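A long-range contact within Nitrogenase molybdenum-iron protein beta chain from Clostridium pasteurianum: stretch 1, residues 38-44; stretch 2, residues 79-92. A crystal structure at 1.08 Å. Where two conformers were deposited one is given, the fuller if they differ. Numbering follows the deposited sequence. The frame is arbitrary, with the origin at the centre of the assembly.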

# COMPACT_ATOMS: atom_id res chain seq x y z
N CYS B 38 9.15 29.74 -16.42
CA CYS B 38 8.36 29.63 -17.64
C CYS B 38 6.87 29.61 -17.35
O CYS B 38 6.40 28.84 -16.49
CB CYS B 38 8.73 28.34 -18.36
SG CYS B 38 7.82 28.00 -19.85
N LEU B 39 6.11 30.43 -18.07
CA LEU B 39 4.67 30.28 -18.08
C LEU B 39 4.26 29.56 -19.38
O LEU B 39 4.45 30.10 -20.48
CB LEU B 39 3.94 31.63 -17.99
CG LEU B 39 2.44 31.55 -17.79
CD1 LEU B 39 2.09 30.85 -16.51
CD2 LEU B 39 1.82 32.93 -17.88
N PRO B 40 3.69 28.36 -19.28
CA PRO B 40 3.10 27.73 -20.46
C PRO B 40 1.92 28.55 -20.97
O PRO B 40 1.17 29.13 -20.17
CB PRO B 40 2.60 26.37 -19.94
CG PRO B 40 3.31 26.17 -18.62
CD PRO B 40 3.49 27.55 -18.06
N HIS B 41 1.75 28.58 -22.30
CA HIS B 41 0.66 29.30 -22.93
C HIS B 41 -0.04 28.43 -23.93
O HIS B 41 0.58 27.87 -24.84
CB HIS B 41 1.17 30.55 -23.66
CG HIS B 41 0.07 31.36 -24.23
ND1 HIS B 41 -0.71 32.20 -23.47
CD2 HIS B 41 -0.46 31.37 -25.49
CE1 HIS B 41 -1.64 32.72 -24.24
NE2 HIS B 41 -1.51 32.25 -25.47
N SER B 42 -1.36 28.28 -23.74
CA SER B 42 -2.20 27.48 -24.61
C SER B 42 -2.87 28.35 -25.65
O SER B 42 -3.74 29.17 -25.34
CB SER B 42 -3.25 26.81 -23.74
OG SER B 42 -4.13 26.01 -24.52
N HIS B 43 -2.44 28.22 -26.90
CA HIS B 43 -2.97 29.05 -27.96
C HIS B 43 -4.19 28.36 -28.61
O HIS B 43 -4.08 27.55 -29.52
CB HIS B 43 -1.86 29.33 -29.00
CG HIS B 43 -2.29 30.22 -30.11
ND1 HIS B 43 -2.65 31.53 -29.91
CD2 HIS B 43 -2.39 29.98 -31.43
CE1 HIS B 43 -2.95 32.07 -31.07
NE2 HIS B 43 -2.79 31.15 -32.02
N GLY B 44 -5.35 28.67 -28.07
CA GLY B 44 -6.60 28.07 -28.50
C GLY B 44 -7.75 28.65 -27.70
O GLY B 44 -7.63 29.67 -27.04
N GLY B 79 -8.28 34.14 -37.37
CA GLY B 79 -7.12 33.54 -36.78
C GLY B 79 -6.82 34.13 -35.41
O GLY B 79 -7.43 35.12 -35.02
N GLY B 80 -5.90 33.52 -34.69
CA GLY B 80 -5.61 33.91 -33.32
C GLY B 80 -4.46 34.87 -33.11
O GLY B 80 -4.00 35.01 -31.98
N GLY B 81 -3.98 35.51 -34.18
CA GLY B 81 -2.83 36.41 -34.03
C GLY B 81 -3.09 37.53 -33.05
O GLY B 81 -2.27 37.86 -32.20
N SER B 82 -4.24 38.19 -33.18
CA SER B 82 -4.52 39.32 -32.27
C SER B 82 -4.57 38.83 -30.83
O SER B 82 -4.07 39.50 -29.92
CB SER B 82 -5.83 40.02 -32.62
OG SER B 82 -6.91 39.11 -32.54
N ASN B 83 -5.17 37.66 -30.62
CA ASN B 83 -5.29 37.13 -29.27
C ASN B 83 -3.94 36.88 -28.60
O ASN B 83 -3.76 37.23 -27.45
CB ASN B 83 -6.04 35.80 -29.25
CG ASN B 83 -7.42 35.91 -29.78
OD1 ASN B 83 -7.57 36.22 -30.98
ND2 ASN B 83 -8.45 35.62 -28.95
N ILE B 84 -3.01 36.24 -29.32
CA ILE B 84 -1.76 35.92 -28.70
C ILE B 84 -0.92 37.19 -28.48
O ILE B 84 -0.21 37.28 -27.51
CB ILE B 84 -0.99 34.81 -29.42
CG1 ILE B 84 0.11 34.26 -28.49
CG2 ILE B 84 -0.40 35.29 -30.75
CD1 ILE B 84 0.76 33.02 -29.00
N LYS B 85 -1.04 38.17 -29.37
CA LYS B 85 -0.33 39.43 -29.19
C LYS B 85 -0.82 40.17 -27.95
O LYS B 85 -0.05 40.69 -27.14
CB LYS B 85 -0.46 40.28 -30.44
CG LYS B 85 0.29 39.70 -31.61
CD LYS B 85 -0.05 40.50 -32.86
CE LYS B 85 0.41 39.79 -34.10
NZ LYS B 85 0.06 40.63 -35.27
N THR B 86 -2.13 40.18 -27.75
CA THR B 86 -2.71 40.75 -26.54
C THR B 86 -2.31 39.95 -25.32
O THR B 86 -1.95 40.52 -24.28
CB THR B 86 -4.24 40.77 -26.63
OG1 THR B 86 -4.60 41.65 -27.71
CG2 THR B 86 -4.90 41.20 -25.35
N ALA B 87 -2.34 38.63 -25.44
CA ALA B 87 -1.96 37.80 -24.30
C ALA B 87 -0.56 38.08 -23.79
O ALA B 87 -0.35 38.25 -22.60
CB ALA B 87 -2.07 36.32 -24.64
N VAL B 88 0.40 38.19 -24.70
CA VAL B 88 1.80 38.37 -24.31
C VAL B 88 1.98 39.69 -23.55
O VAL B 88 2.76 39.76 -22.57
CB VAL B 88 2.70 38.22 -25.54
CG1 VAL B 88 4.09 38.78 -25.35
CG2 VAL B 88 2.78 36.78 -25.95
N LYS B 89 1.25 40.74 -23.96
CA LYS B 89 1.33 42.02 -23.25
C LYS B 89 0.82 41.90 -21.82
O LYS B 89 1.39 42.48 -20.89
CB LYS B 89 0.59 43.12 -24.00
CG LYS B 89 1.10 43.33 -25.42
CD LYS B 89 0.37 44.48 -26.10
CE LYS B 89 0.39 44.33 -27.61
NZ LYS B 89 -0.07 45.57 -28.29
N ASN B 90 -0.27 41.15 -21.63
CA ASN B 90 -0.79 40.93 -20.27
C ASN B 90 0.07 39.99 -19.46
O ASN B 90 0.24 40.22 -18.23
CB ASN B 90 -2.23 40.45 -20.33
CG ASN B 90 -3.16 41.56 -20.74
OD1 ASN B 90 -3.26 42.58 -20.04
ND2 ASN B 90 -3.88 41.39 -21.86
N ILE B 91 0.65 38.98 -20.09
CA ILE B 91 1.46 38.02 -19.37
C ILE B 91 2.71 38.70 -18.81
O ILE B 91 3.04 38.56 -17.63
CB ILE B 91 1.84 36.86 -20.27
CG1 ILE B 91 0.61 36.02 -20.58
CG2 ILE B 91 2.90 36.02 -19.61
CD1 ILE B 91 0.74 35.15 -21.81
N PHE B 92 3.45 39.41 -19.65
CA PHE B 92 4.69 39.99 -19.14
C PHE B 92 4.41 41.06 -18.09
O PHE B 92 5.11 41.14 -17.09
CB PHE B 92 5.59 40.53 -20.26
CG PHE B 92 6.29 39.45 -21.04
CD1 PHE B 92 7.14 38.58 -20.39
CD2 PHE B 92 6.15 39.31 -22.40
CE1 PHE B 92 7.81 37.60 -21.07
CE2 PHE B 92 6.83 38.33 -23.09
CZ PHE B 92 7.66 37.46 -22.43

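A β-strand packs nearly antiparallel against one side of an α-helix through van der Waals contact alone, with no hydrogen bond or salt bridge crossing between them. The strand and helix axes approach to 10.1 Å at 158°, and the contact buries 313 Å², both sides summed. Alternation along stretch 1 sets the pattern: Leu-39, His-41 and His-43, all with chi1 t, reach the helix, whereas Cys-38, Pro-40 and Ser-42 stay out of reach. The helix answers with Gly-80, Ile-84, Ala-87 and Ile-91, spaced three or four residues apart and so repeated along one flank. At one end, Leu-39 CD2 lies 3.7 Å from Ile-91 CG2, a purely apolar pairing of branched side chains. In the middle, the His-41 ring spans three residues: ND1 is 3.7 Å from Ile-91 CD1, CE1 is 3.6 Å from Ala-87 CB, and NE2 is 4.0 Å from Ile-84 CG1. The short methyl of Ala-87 leaves room for the imidazole between the two larger isoleucines. Both His-41 nitrogens are hydrogen-bonded elsewhere in the structure, so the ring can sit buried against hydrocarbon without unsatisfied polar atoms. His-43 starts sideways along CA-to-CB, but its ring end comes nearer: ND1 is 3.7 Å from Ile-84 CB, and CE1 is 3.3 Å from Gly-80 O, which lies at the ring edge, near its plane. That carbonyl also accepts the first-turn hydrogen bond from Ile-84 N (Ile-84 N to Gly-80 O, 3.1 Å). Gly-80, at the N-cap position, suits this close approach because an ideal CB there would point toward the strand and fall 2.8 Å from His-43 CE1, a clash. The His-43 nitrogens, too, are satisfied elsewhere in the structure.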